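Local atomic coordinates of protein adenylyltransferase VopS (Vibrio parahaemolyticus, PDB entry 3LET), a protein that transfers AMP from ATP onto a threonine of the host Rho GTPases RhoA, Rac and Cdc42, blocking effector binding and so inhibiting actin assembly in infected cells. Residues L193-Y197 / L213-L217; L204-L210 / L245-E250; L210-H214 / F277-N281; L263-F268 / R286-A292. Residue numbers count along the deposited sequence, not the author numbering.

Contact 1: residues L193-Y197 / L213-L217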
loop_
_atom_site.group_PDB
_atom_site.type_symbol
_atom_site.label_atom_id
_atom_site.label_comp_id
_atom_site.label_asym_id
_atom_site.label_seq_id
_atom_site.Cartn_x
_atom_site.Cartn_y
_atom_site.Cartn_z
ATOM N N LEU A 193 -5.072 10.541 21.294
ATOM C CA LEU A 193 -4.977 10.762 19.848
ATOM C C LEU A 193 -6.348 11.057 19.272
ATOM O O LEU A 193 -6.502 11.876 18.375
ATOM C CB LEU A 193 -4.331 9.568 19.120
ATOM C CG LEU A 193 -2.805 9.444 19.280
ATOM C CD1 LEU A 193 -2.292 8.106 18.732
ATOM C CD2 LEU A 193 -2.089 10.607 18.586
ATOM N N LEU A 194 -7.364 10.402 19.798
ATOM C CA LEU A 194 -8.694 10.600 19.261
ATOM C C LEU A 194 -9.152 12.044 19.554
ATOM O O LEU A 194 -9.709 12.734 18.679
ATOM C CB LEU A 194 -9.662 9.611 19.892
ATOM C CG LEU A 194 -11.109 9.742 19.430
ATOM C CD1 LEU A 194 -11.272 9.587 17.918
ATOM C CD2 LEU A 194 -11.929 8.676 20.171
ATOM N N LYS A 195 -8.931 12.501 20.775
ATOM C CA LYS A 195 -9.304 13.874 21.120
ATOM C C LYS A 195 -8.536 14.860 20.270
ATOM O O LYS A 195 -9.074 15.871 19.797
ATOM C CB LYS A 195 -9.005 14.155 22.599
ATOM C CG LYS A 195 -9.897 13.356 23.554
ATOM C CD LYS A 195 -9.637 13.815 24.994
ATOM C CE LYS A 195 -9.980 12.756 26.006
ATOM N NZ LYS A 195 -11.439 12.557 26.124
ATOM N N GLU A 196 -7.250 14.581 20.121
ATOM C CA GLU A 196 -6.380 15.440 19.321
ATOM C C GLU A 196 -6.849 15.571 17.855
ATOM O O GLU A 196 -6.981 16.679 17.337
ATOM C CB GLU A 196 -4.943 14.911 19.389
ATOM C CG GLU A 196 -3.944 15.796 18.646
ATOM C CD GLU A 196 -2.508 15.300 18.775
ATOM O OE1 GLU A 196 -2.208 14.519 19.701
ATOM O OE2 GLU A 196 -1.669 15.702 17.955
ATOM N N TYR A 197 -7.097 14.450 17.177
ATOM C CA TYR A 197 -7.567 14.526 15.789
ATOM C C TYR A 197 -9.037 14.949 15.658
ATOM O O TYR A 197 -9.481 15.399 14.606
ATOM C CB TYR A 197 -7.316 13.201 15.053
ATOM C CG TYR A 197 -5.869 13.123 14.610
ATOM C CD1 TYR A 197 -4.849 12.949 15.543
ATOM C CD2 TYR A 197 -5.519 13.284 13.276
ATOM C CE1 TYR A 197 -3.514 12.910 15.151
ATOM C CE2 TYR A 197 -4.176 13.235 12.863
ATOM C CZ TYR A 197 -3.183 13.040 13.809
ATOM O OH TYR A 197 -1.851 12.994 13.425
ATOM N N LEU A 213 -0.253 9.745 11.793
ATOM C CA LEU A 213 -1.167 9.263 12.838
ATOM C C LEU A 213 -0.827 7.822 13.193
ATOM O O LEU A 213 -0.704 7.470 14.354
ATOM C CB LEU A 213 -2.620 9.359 12.362
ATOM C CG LEU A 213 -3.662 8.707 13.279
ATOM C CD1 LEU A 213 -3.586 9.248 14.730
ATOM C CD2 LEU A 213 -5.068 8.915 12.679
ATOM N N HIS A 214 -0.686 6.976 12.173
ATOM C CA HIS A 214 -0.395 5.568 12.393
ATOM C C HIS A 214 0.876 5.381 13.242
ATOM O O HIS A 214 0.911 4.537 14.147
ATOM C CB HIS A 214 -0.253 4.890 11.022
ATOM C CG HIS A 214 0.120 3.447 11.099
ATOM N ND1 HIS A 214 1.417 3.011 10.966
ATOM C CD2 HIS A 214 -0.638 2.338 11.271
ATOM C CE1 HIS A 214 1.451 1.692 11.069
ATOM N NE2 HIS A 214 0.218 1.260 11.247
ATOM N N ALA A 215 1.912 6.169 12.949
ATOM C CA ALA A 215 3.184 6.075 13.666
ATOM C C ALA A 215 3.032 6.330 15.174
ATOM O O ALA A 215 3.744 5.730 15.975
ATOM C CB ALA A 215 4.219 7.039 13.060
ATOM N N ARG A 216 2.103 7.208 15.554
ATOM C CA ARG A 216 1.861 7.521 16.958
ATOM C C ARG A 216 0.864 6.559 17.582
ATOM O O ARG A 216 0.914 6.285 18.773
ATOM C CB ARG A 216 1.386 8.970 17.088
ATOM C CG ARG A 216 2.491 9.965 16.715
ATOM C CD ARG A 216 2.005 11.406 16.748
ATOM N NE ARG A 216 1.535 11.756 18.082
ATOM C CZ ARG A 216 0.612 12.679 18.350
ATOM N NH1 ARG A 216 0.033 13.367 17.385
ATOM N NH2 ARG A 216 0.266 12.917 19.596
ATOM N N LEU A 217 -0.014 6.003 16.760
ATOM C CA LEU A 217 -1.054 5.123 17.260
ATOM C C LEU A 217 -0.547 3.689 17.445
ATOM O O LEU A 217 -0.995 2.982 18.345
ATOM C CB LEU A 217 -2.221 5.131 16.290
ATOM C CG LEU A 217 -3.401 4.220 16.581
ATOM C CD1 LEU A 217 -4.073 4.632 17.910
ATOM C CD2 LEU A 217 -4.397 4.295 15.406
#
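Charge and grease join helix 184-199 to helix 207-217, whose segments run nearly antiparallel (156°) with axes 11.9 Å apart, so that long side chains must bridge the gap. The polar part is a two-pronged salt bridge: R216 NH1 donates to E196 OE2 and R216 NH2 to E196 OE1, each at 2.9 Å, with N-H...O angles of 166° and 157°. The guanidinium also has an apolar neighbour, since L193 CD2 lies over one of its faces, 3.4 Å from R216 CZ, and Y197 CE1 is 4.2 Å from R216 NH1. A CH-pi contact comes next: L213 CD1 sits over the face of the Y197 ring, 4.0 Å from its centroid. The remaining contacts are apolar. L193 reaches furthest toward the C-terminal end of the partner helix, with CD1 at 3.5 Å from L217 CA and 3.8 Å from L217 CB, while its CD2 is 4.4 Å from L213 CD1. Y197 and L217 also rest on I291 and M287 of helix 281-295. This is a plain antiparallel helix-helix contact, ion pair on its more exposed side, that joins helix 184-199 to helix 207-217 of the all-helical Fic domain.

Contact 2: residues L204-L210 / L245-E250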
loop_
_atom_site.group_PDB
_atom_site.type_symbol
_atom_site.label_atom_id
_atom_site.label_comp_id
_atom_site.label_asym_id
_atom_site.label_seq_id
_atom_site.Cartn_x
_atom_site.Cartn_y
_atom_site.Cartn_z
ATOM N N LEU A 204 -7.793 14.018 6.674
ATOM C CA LEU A 204 -7.650 12.574 6.685
ATOM C C LEU A 204 -7.427 12.015 5.283
ATOM O O LEU A 204 -6.948 10.889 5.138
ATOM C CB LEU A 204 -8.916 11.929 7.270
ATOM C CG LEU A 204 -9.303 12.451 8.663
ATOM C CD1 LEU A 204 -10.524 11.720 9.165
ATOM C CD2 LEU A 204 -8.120 12.283 9.627
ATOM N N LEU A 205 -7.770 12.783 4.256
ATOM C CA LEU A 205 -7.669 12.271 2.887
ATOM C C LEU A 205 -6.297 12.622 2.346
ATOM O O LEU A 205 -6.149 13.339 1.340
ATOM C CB LEU A 205 -8.756 12.893 2.009
ATOM C CG LEU A 205 -10.149 12.601 2.579
ATOM C CD1 LEU A 205 -11.238 13.145 1.644
ATOM C CD2 LEU A 205 -10.359 11.135 2.825
ATOM N N ASN A 206 -5.288 12.159 3.068
ATOM C CA ASN A 206 -3.919 12.565 2.812
ATOM C C ASN A 206 -3.062 11.451 3.408
ATOM O O ASN A 206 -3.037 11.279 4.624
ATOM C CB ASN A 206 -3.672 13.930 3.464
ATOM C CG ASN A 206 -2.240 14.396 3.324
ATOM O OD1 ASN A 206 -1.316 13.631 3.562
ATOM N ND2 ASN A 206 -2.051 15.657 2.929
ATOM N N MET A 207 -2.372 10.665 2.566
ATOM C CA MET A 207 -1.713 9.462 3.075
ATOM C C MET A 207 -0.560 9.836 4.007
ATOM O O MET A 207 -0.280 9.106 4.973
ATOM C CB MET A 207 -1.222 8.583 1.897
ATOM C CG MET A 207 -0.649 7.240 2.294
ATOM S SD MET A 207 -1.885 6.217 3.121
ATOM C CE MET A 207 -0.888 4.817 3.618
ATOM N N ASP A 208 0.113 10.948 3.734
ATOM C CA ASP A 208 1.199 11.376 4.623
ATOM C C ASP A 208 0.635 11.629 6.028
ATOM O O ASP A 208 1.225 11.228 7.035
ATOM C CB ASP A 208 1.844 12.660 4.125
ATOM C CG ASP A 208 2.869 12.420 3.033
ATOM O OD1 ASP A 208 3.277 11.261 2.844
ATOM O OD2 ASP A 208 3.278 13.402 2.373
ATOM N N ASN A 209 -0.506 12.298 6.095
ATOM C CA ASN A 209 -1.123 12.560 7.398
ATOM C C ASN A 209 -1.500 11.259 8.092
ATOM O O ASN A 209 -1.378 11.130 9.308
ATOM C CB ASN A 209 -2.364 13.442 7.263
ATOM C CG ASN A 209 -2.025 14.883 6.917
ATOM O OD1 ASN A 209 -0.862 15.288 6.917
ATOM N ND2 ASN A 209 -3.047 15.662 6.602
ATOM N N LEU A 210 -2.001 10.301 7.326
ATOM C CA LEU A 210 -2.375 9.014 7.923
ATOM C C LEU A 210 -1.141 8.256 8.412
ATOM O O LEU A 210 -1.184 7.557 9.422
ATOM C CB LEU A 210 -3.127 8.126 6.936
ATOM C CG LEU A 210 -4.495 8.591 6.458
ATOM C CD1 LEU A 210 -5.238 7.391 5.835
ATOM C CD2 LEU A 210 -5.298 9.162 7.598
ATOM N N LEU A 245 -4.623 2.380 -0.796
ATOM C CA LEU A 245 -5.227 3.252 0.226
ATOM C C LEU A 245 -4.999 4.733 -0.149
ATOM O O LEU A 245 -5.898 5.596 -0.050
ATOM C CB LEU A 245 -4.621 2.965 1.608
ATOM C CG LEU A 245 -5.116 3.896 2.718
ATOM C CD1 LEU A 245 -6.637 3.875 2.762
ATOM C CD2 LEU A 245 -4.502 3.464 4.067
ATOM N N LYS A 246 -3.772 5.034 -0.560
ATOM C CA LYS A 246 -3.413 6.400 -0.892
ATOM C C LYS A 246 -4.292 6.890 -2.034
ATOM O O LYS A 246 -4.814 8.015 -1.996
ATOM C CB LYS A 246 -1.927 6.458 -1.272
ATOM C CG LYS A 246 -1.453 7.820 -1.812
ATOM C CD LYS A 246 0.035 7.744 -2.114
ATOM C CE LYS A 246 0.468 8.876 -3.066
ATOM N NZ LYS A 246 0.420 10.178 -2.380
ATOM N N GLN A 247 -4.477 6.058 -3.061
ATOM C CA GLN A 247 -5.262 6.496 -4.228
ATOM C C GLN A 247 -6.729 6.552 -3.831
ATOM O O GLN A 247 -7.506 7.344 -4.368
ATOM C CB GLN A 247 -5.086 5.493 -5.397
ATOM C CG GLN A 247 -6.112 5.622 -6.522
ATOM C CD GLN A 247 -6.136 7.001 -7.169
ATOM O OE1 GLN A 247 -5.111 7.693 -7.235
ATOM N NE2 GLN A 247 -7.314 7.404 -7.654
ATOM N N HIS A 248 -7.101 5.725 -2.868
ATOM C CA HIS A 248 -8.505 5.707 -2.400
ATOM C C HIS A 248 -8.859 7.047 -1.782
ATOM O O HIS A 248 -9.914 7.625 -2.072
ATOM C CB HIS A 248 -8.692 4.598 -1.378
ATOM C CG HIS A 248 -10.121 4.399 -0.959
ATOM N ND1 HIS A 248 -11.124 4.145 -1.865
ATOM C CD2 HIS A 248 -10.712 4.453 0.262
ATOM C CE1 HIS A 248 -12.276 4.025 -1.219
ATOM N NE2 HIS A 248 -12.054 4.205 0.067
ATOM N N ILE A 249 -7.970 7.559 -0.932
ATOM C CA ILE A 249 -8.340 8.726 -0.149
ATOM C C ILE A 249 -8.008 10.031 -0.856
ATOM O O ILE A 249 -8.693 11.030 -0.664
ATOM C CB ILE A 249 -7.712 8.703 1.255
ATOM C CG1 ILE A 249 -6.165 8.768 1.195
ATOM C CG2 ILE A 249 -8.187 7.418 1.994
ATOM C CD1 ILE A 249 -5.496 8.526 2.577
ATOM N N GLU A 250 -6.930 10.035 -1.623
ATOM C CA GLU A 250 -6.495 11.254 -2.305
ATOM C C GLU A 250 -7.125 11.398 -3.689
ATOM O O GLU A 250 -7.141 12.504 -4.249
ATOM C CB GLU A 250 -4.968 11.285 -2.435
ATOM C CG GLU A 250 -4.240 11.312 -1.080
ATOM C CD GLU A 250 -2.728 11.197 -1.217
ATOM O OE1 GLU A 250 -2.195 11.064 -2.357
ATOM O OE2 GLU A 250 -2.048 11.216 -0.163
HETATM O O HOH W 1 0.456 11.536 0.636
#
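M207 is the knob of segment 204-210, and helix segment 245-250 supplies its hollow: a knob-into-hole fit in which the methionine sits among L245, K246, I249 and E250. Its CE meets L245 CD2 at 3.9 Å, its CB rests 3.8 Å from K246 CG, and its SD is 4.3 Å from I249 CD1. The answering bump, covered to a similar extent, is I249. Its CD1 pushes into the bend of the other segment, 3.8 Å from L204 O, 3.7 Å from N206 N and 3.5 Å from L210 CD1. L205, centre of an inverse gamma turn, lies against the backbone of the partner helix, with CB 3.3 Å from I249 O, and its CD2 is 3.9 Å from I249 CB. At the rim the fit turns polar. E250 OE2 accepts a nearly straight hydrogen bond from M207 N (2.8 Å), at the first turn of a helix that N206 caps by accepting from N209 N through OD1 (3.0 Å). K246 NZ holds E250 OE1 in a salt bridge of 2.8 Å, and a water donates to E250 OE2 (2.6 Å) and accepts from D208 N (3.2 Å). Helix 260-274 covers this packing, with L267 against L205 and I249 and V271 against L245, while L204 and L210 lean on L288 of helix 281-295.

Contact 3: residues L210-H214 / F277-N281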
loop_
_atom_site.group_PDB
_atom_site.type_symbol
_atom_site.label_atom_id
_atom_site.label_comp_id
_atom_site.label_asym_id
_atom_site.label_seq_id
_atom_site.Cartn_x
_atom_site.Cartn_y
_atom_site.Cartn_z
ATOM N N LEU A 210 -2.001 10.301 7.326
ATOM C CA LEU A 210 -2.375 9.014 7.923
ATOM C C LEU A 210 -1.141 8.256 8.412
ATOM O O LEU A 210 -1.184 7.557 9.422
ATOM C CB LEU A 210 -3.127 8.126 6.936
ATOM C CG LEU A 210 -4.495 8.591 6.458
ATOM C CD1 LEU A 210 -5.238 7.391 5.835
ATOM C CD2 LEU A 210 -5.298 9.162 7.598
ATOM N N LYS A 211 -0.035 8.361 7.698
ATOM C CA LYS A 211 1.166 7.644 8.159
ATOM C C LYS A 211 1.663 8.259 9.471
ATOM O O LYS A 211 2.159 7.554 10.354
ATOM C CB LYS A 211 2.260 7.685 7.092
ATOM C CG LYS A 211 1.869 6.805 5.883
ATOM C CD LYS A 211 2.814 7.018 4.697
ATOM C CE LYS A 211 4.165 6.387 4.968
ATOM N NZ LYS A 211 4.898 6.098 3.706
ATOM N N GLU A 212 1.522 9.567 9.604
ATOM C CA GLU A 212 1.929 10.238 10.847
ATOM C C GLU A 212 1.048 9.808 12.017
ATOM O O GLU A 212 1.537 9.511 13.096
ATOM C CB GLU A 212 1.876 11.746 10.703
ATOM C CG GLU A 212 2.886 12.287 9.724
ATOM C CD GLU A 212 2.867 13.808 9.668
ATOM O OE1 GLU A 212 2.814 14.438 10.755
ATOM O OE2 GLU A 212 2.897 14.354 8.535
ATOM N N LEU A 213 -0.253 9.745 11.793
ATOM C CA LEU A 213 -1.167 9.263 12.838
ATOM C C LEU A 213 -0.827 7.822 13.193
ATOM O O LEU A 213 -0.704 7.470 14.354
ATOM C CB LEU A 213 -2.620 9.359 12.362
ATOM C CG LEU A 213 -3.662 8.707 13.279
ATOM C CD1 LEU A 213 -3.586 9.248 14.730
ATOM C CD2 LEU A 213 -5.068 8.915 12.679
ATOM N N HIS A 214 -0.686 6.976 12.173
ATOM C CA HIS A 214 -0.395 5.568 12.393
ATOM C C HIS A 214 0.876 5.381 13.242
ATOM O O HIS A 214 0.911 4.537 14.147
ATOM C CB HIS A 214 -0.253 4.890 11.022
ATOM C CG HIS A 214 0.120 3.447 11.099
ATOM N ND1 HIS A 214 1.417 3.011 10.966
ATOM C CD2 HIS A 214 -0.638 2.338 11.271
ATOM C CE1 HIS A 214 1.451 1.692 11.069
ATOM N NE2 HIS A 214 0.218 1.260 11.247
ATOM N N PHE A 277 -1.569 -0.573 5.728
ATOM C CA PHE A 277 -0.389 -0.531 6.604
ATOM C C PHE A 277 0.146 -1.938 6.820
ATOM O O PHE A 277 -0.577 -2.907 6.639
ATOM C CB PHE A 277 -0.739 0.140 7.965
ATOM C CG PHE A 277 -1.223 1.552 7.814
ATOM C CD1 PHE A 277 -0.311 2.600 7.680
ATOM C CD2 PHE A 277 -2.564 1.820 7.705
ATOM C CE1 PHE A 277 -0.750 3.909 7.486
ATOM C CE2 PHE A 277 -3.025 3.133 7.506
ATOM C CZ PHE A 277 -2.102 4.179 7.413
ATOM N N THR A 278 1.405 -2.064 7.237
ATOM C CA THR A 278 1.970 -3.392 7.429
ATOM C C THR A 278 1.354 -4.071 8.643
ATOM O O THR A 278 1.265 -5.307 8.708
ATOM C CB THR A 278 3.507 -3.337 7.597
ATOM O OG1 THR A 278 3.834 -2.385 8.608
ATOM C CG2 THR A 278 4.164 -2.927 6.299
ATOM N N ASP A 279 0.925 -3.261 9.608
ATOM C CA ASP A 279 0.237 -3.776 10.782
ATOM C C ASP A 279 -0.585 -2.646 11.393
ATOM O O ASP A 279 -0.375 -1.467 11.084
ATOM C CB ASP A 279 1.259 -4.288 11.805
ATOM C CG ASP A 279 0.625 -5.116 12.938
ATOM O OD1 ASP A 279 -0.584 -5.464 12.862
ATOM O OD2 ASP A 279 1.371 -5.416 13.911
ATOM N N GLY A 280 -1.515 -3.012 12.264
ATOM C CA GLY A 280 -2.378 -2.027 12.909
ATOM C C GLY A 280 -3.435 -1.448 11.972
ATOM O O GLY A 280 -3.931 -0.332 12.176
ATOM N N ASN A 281 -3.795 -2.182 10.938
ATOM C CA ASN A 281 -4.896 -1.738 10.082
ATOM C C ASN A 281 -6.224 -1.628 10.825
ATOM O O ASN A 281 -6.981 -0.703 10.578
ATOM C CB ASN A 281 -5.066 -2.700 8.902
ATOM C CG ASN A 281 -3.884 -2.634 7.979
ATOM O OD1 ASN A 281 -3.612 -1.579 7.437
ATOM N ND2 ASN A 281 -3.152 -3.734 7.831
#
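L210 opens the contact from helix 207-217: its CB is 4.1 Å from F277 CZ, at the far tip of a ring that reaches out of the loop before helix 281-295. K211 follows on the rim, its CG near the plane of the same ring, 4.2 Å from F277 CE1, while its NZ makes a long, weak ion pair with E242. One helical turn after L210, H214 does most of the work. Its ring lies over the F277 ring in an offset stack, planes at 10° and centroids 4.2 Å apart, with H214 CG 3.5 Å from F277 CD1. In the plane of the imidazole, H214 NE2 donates a hydrogen bond to D279 O (2.8 Å, 165°), so one side chain contacts both the aromatic and the backbone of the loop. That loop is also tied from within: N281 OD1 accepts from F277 N (2.8 Å) and N281 ND2 donates to F277 O (3.0 Å). G280, at positive phi, is the N-cap of the next helix. F277-N281 belongs to the Fic signature loop, HxFx(D/E)GNGR, with D279 as its acidic residue; G280 and N281 probably bind ATP, as in relatives. M284 of helix 281-295 touches both H214 and F277; L245 of helix 238-255 and V271 of helix 260-274 also meet F277, and V221 lies against H214 and D279.

Contact 4: residues L263-F268 / R286-A292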
loop_
_atom_site.group_PDB
_atom_site.type_symbol
_atom_site.label_atom_id
_atom_site.label_comp_id
_atom_site.label_asym_id
_atom_site.label_seq_id
_atom_site.Cartn_x
_atom_site.Cartn_y
_atom_site.Cartn_z
ATOM N N LEU A 263 -18.535 8.989 5.539
ATOM C CA LEU A 263 -17.086 9.053 5.318
ATOM C C LEU A 263 -16.349 8.063 6.223
ATOM O O LEU A 263 -15.407 7.407 5.783
ATOM C CB LEU A 263 -16.567 10.471 5.545
ATOM C CG LEU A 263 -15.056 10.637 5.439
ATOM C CD1 LEU A 263 -14.599 10.268 4.030
ATOM C CD2 LEU A 263 -14.636 12.047 5.812
ATOM N N GLY A 264 -16.750 7.955 7.490
ATOM C CA GLY A 264 -16.046 7.052 8.384
ATOM C C GLY A 264 -16.037 5.627 7.846
ATOM O O GLY A 264 -15.047 4.905 7.934
ATOM N N LYS A 265 -17.175 5.197 7.316
ATOM C CA LYS A 265 -17.297 3.844 6.772
ATOM C C LYS A 265 -16.341 3.614 5.614
ATOM O O LYS A 265 -15.752 2.538 5.494
ATOM C CB LYS A 265 -18.736 3.590 6.297
ATOM C CG LYS A 265 -19.688 3.505 7.461
ATOM C CD LYS A 265 -21.084 3.104 6.990
ATOM C CE LYS A 265 -22.160 3.795 7.795
ATOM N NZ LYS A 265 -22.460 3.007 8.985
ATOM N N HIS A 266 -16.241 4.601 4.737
ATOM C CA HIS A 266 -15.379 4.479 3.561
ATOM C C HIS A 266 -13.914 4.474 3.969
ATOM O O HIS A 266 -13.105 3.786 3.361
ATOM C CB HIS A 266 -15.627 5.618 2.576
ATOM C CG HIS A 266 -16.914 5.484 1.827
ATOM N ND1 HIS A 266 -17.029 4.707 0.696
ATOM C CD2 HIS A 266 -18.144 6.006 2.055
ATOM C CE1 HIS A 266 -18.274 4.764 0.249
ATOM N NE2 HIS A 266 -18.972 5.548 1.052
ATOM N N LEU A 267 -13.564 5.240 4.996
ATOM C CA LEU A 267 -12.182 5.200 5.479
ATOM C C LEU A 267 -11.841 3.873 6.137
ATOM O O LEU A 267 -10.781 3.307 5.902
ATOM C CB LEU A 267 -11.923 6.364 6.441
ATOM C CG LEU A 267 -11.982 7.733 5.724
ATOM C CD1 LEU A 267 -11.841 8.817 6.795
ATOM C CD2 LEU A 267 -10.870 7.875 4.650
ATOM N N PHE A 268 -12.744 3.385 6.969
ATOM C CA PHE A 268 -12.586 2.082 7.626
ATOM C C PHE A 268 -12.411 0.982 6.572
ATOM O O PHE A 268 -11.509 0.143 6.663
ATOM C CB PHE A 268 -13.843 1.814 8.490
ATOM C CG PHE A 268 -13.881 0.437 9.110
ATOM C CD1 PHE A 268 -13.480 0.240 10.438
ATOM C CD2 PHE A 268 -14.338 -0.654 8.369
ATOM C CE1 PHE A 268 -13.502 -0.986 11.001
ATOM C CE2 PHE A 268 -14.375 -1.903 8.938
ATOM C CZ PHE A 268 -13.941 -2.081 10.258
ATOM N N ARG A 286 -10.546 1.769 12.605
ATOM C CA ARG A 286 -11.469 2.208 13.677
ATOM C C ARG A 286 -11.194 3.624 14.141
ATOM O O ARG A 286 -12.115 4.380 14.400
ATOM C CB ARG A 286 -11.386 1.241 14.860
ATOM C CG ARG A 286 -11.854 -0.145 14.460
ATOM C CD ARG A 286 -12.248 -1.030 15.648
ATOM N NE ARG A 286 -12.669 -2.342 15.133
ATOM C CZ ARG A 286 -11.827 -3.325 14.869
ATOM N NH1 ARG A 286 -10.534 -3.167 15.128
ATOM N NH2 ARG A 286 -12.267 -4.467 14.359
ATOM N N MET A 287 -9.923 4.001 14.245
ATOM C CA MET A 287 -9.619 5.376 14.631
ATOM C C MET A 287 -10.133 6.337 13.549
ATOM O O MET A 287 -10.731 7.370 13.870
ATOM C CB MET A 287 -8.111 5.536 14.879
ATOM C CG MET A 287 -7.636 6.973 15.070
ATOM S SD MET A 287 -8.204 7.642 16.669
ATOM C CE MET A 287 -7.046 6.823 17.792
ATOM N N LEU A 288 -9.916 6.042 12.257
ATOM C CA LEU A 288 -10.433 6.981 11.224
ATOM C C LEU A 288 -11.968 7.033 11.188
ATOM O O LEU A 288 -12.552 8.086 10.942
ATOM C CB LEU A 288 -9.912 6.664 9.806
ATOM C CG LEU A 288 -8.390 6.812 9.677
ATOM C CD1 LEU A 288 -7.988 6.516 8.233
ATOM C CD2 LEU A 288 -7.906 8.189 10.054
ATOM N N TYR A 289 -12.615 5.900 11.424
ATOM C CA TYR A 289 -14.078 5.866 11.465
ATOM C C TYR A 289 -14.548 6.800 12.580
ATOM O O TYR A 289 -15.442 7.632 12.357
ATOM C CB TYR A 289 -14.569 4.440 11.757
ATOM C CG TYR A 289 -16.082 4.365 11.973
ATOM C CD1 TYR A 289 -16.959 4.384 10.881
ATOM C CD2 TYR A 289 -16.614 4.269 13.262
ATOM C CE1 TYR A 289 -18.341 4.301 11.054
ATOM C CE2 TYR A 289 -18.027 4.198 13.459
ATOM C CZ TYR A 289 -18.865 4.211 12.357
ATOM O OH TYR A 289 -20.236 4.158 12.559
ATOM N N ALA A 290 -13.964 6.640 13.775
ATOM C CA ALA A 290 -14.345 7.457 14.938
ATOM C C ALA A 290 -14.077 8.932 14.700
ATOM O O ALA A 290 -14.892 9.770 15.046
ATOM C CB ALA A 290 -13.616 7.006 16.203
ATOM N N ILE A 291 -12.923 9.277 14.145
ATOM C CA ILE A 291 -12.645 10.685 13.905
ATOM C C ILE A 291 -13.667 11.254 12.932
ATOM O O ILE A 291 -14.188 12.350 13.149
ATOM C CB ILE A 291 -11.244 10.889 13.330
ATOM C CG1 ILE A 291 -10.184 10.472 14.363
ATOM C CG2 ILE A 291 -11.035 12.347 12.897
ATOM C CD1 ILE A 291 -8.777 10.297 13.705
ATOM N N ALA A 292 -13.946 10.526 11.853
ATOM C CA ALA A 292 -14.936 11.003 10.869
ATOM C C ALA A 292 -16.293 11.202 11.553
ATOM O O ALA A 292 -16.984 12.200 11.335
ATOM C CB ALA A 292 -15.071 10.023 9.680
#
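Y289 lays the edge of its ring against the backbone at G264 and K265: CD1 comes within 3.4 Å of G264 C and 3.7 Å of K265 N. Its CE1 also lies 3.9 Å from the side-chain atom K265 CG. G264 permits this approach, because a CB there would clash with Y289 O, only 2.9 Å from its ideal position, and would crowd A292 CB. The CA atoms of G264 and Y289 are accordingly just 3.8 Å apart. A292 uses the same gap one turn on, placing its CB 3.4 Å from G264 CA and 4.3 Å from L263 CG. Helices 260-274 and 281-295 thus form a tight antiparallel hairpin, 167° between segment directions and 7.7 Å between axes; in the Fic fold these two helices flank the signature loop that joins them. Away from the glycine the separation is filled by larger side chains. L267 CB meets L288 CB at 3.9 Å, and F268 CB sits 4.3 Å from Y289 CB. Nearest the loop, the aliphatic part of R286 borders the edge of the F268 ring, R286 CG to F268 CE1 being 3.9 Å, while its guanidinium forms a salt bridge with E307; R286 probably binds ATP, as in relatives. Outside the hairpin, the Y289 hydroxyl hydrogen-bonds to N300 O, its ring meets that of W175, and the K265 amine bonds to Y151 O.

Helix 207-217 is the common thread of contacts 1, 2 and 3: its start packs in contact 2, its middle in contact 3 and its end in contact 1, with centres 10 to 15 Å apart; the centre of contact 4 lies 12 to 13 Å from each. Contacts 2 and 3 share L210, and contacts 1 and 3 share L213 and H214. Contact 4 follows contacts 1 and 2 in the chain, and loop 277-281 of contact 3 joins its two helices. Its helix 281-295 reaches contact 1 through I291 and M287 and contacts 2 and 3 through L288. Contact 3 holds G280 and N281 and contact 4 R286, so the probable ATP site sits on this shared helix packing.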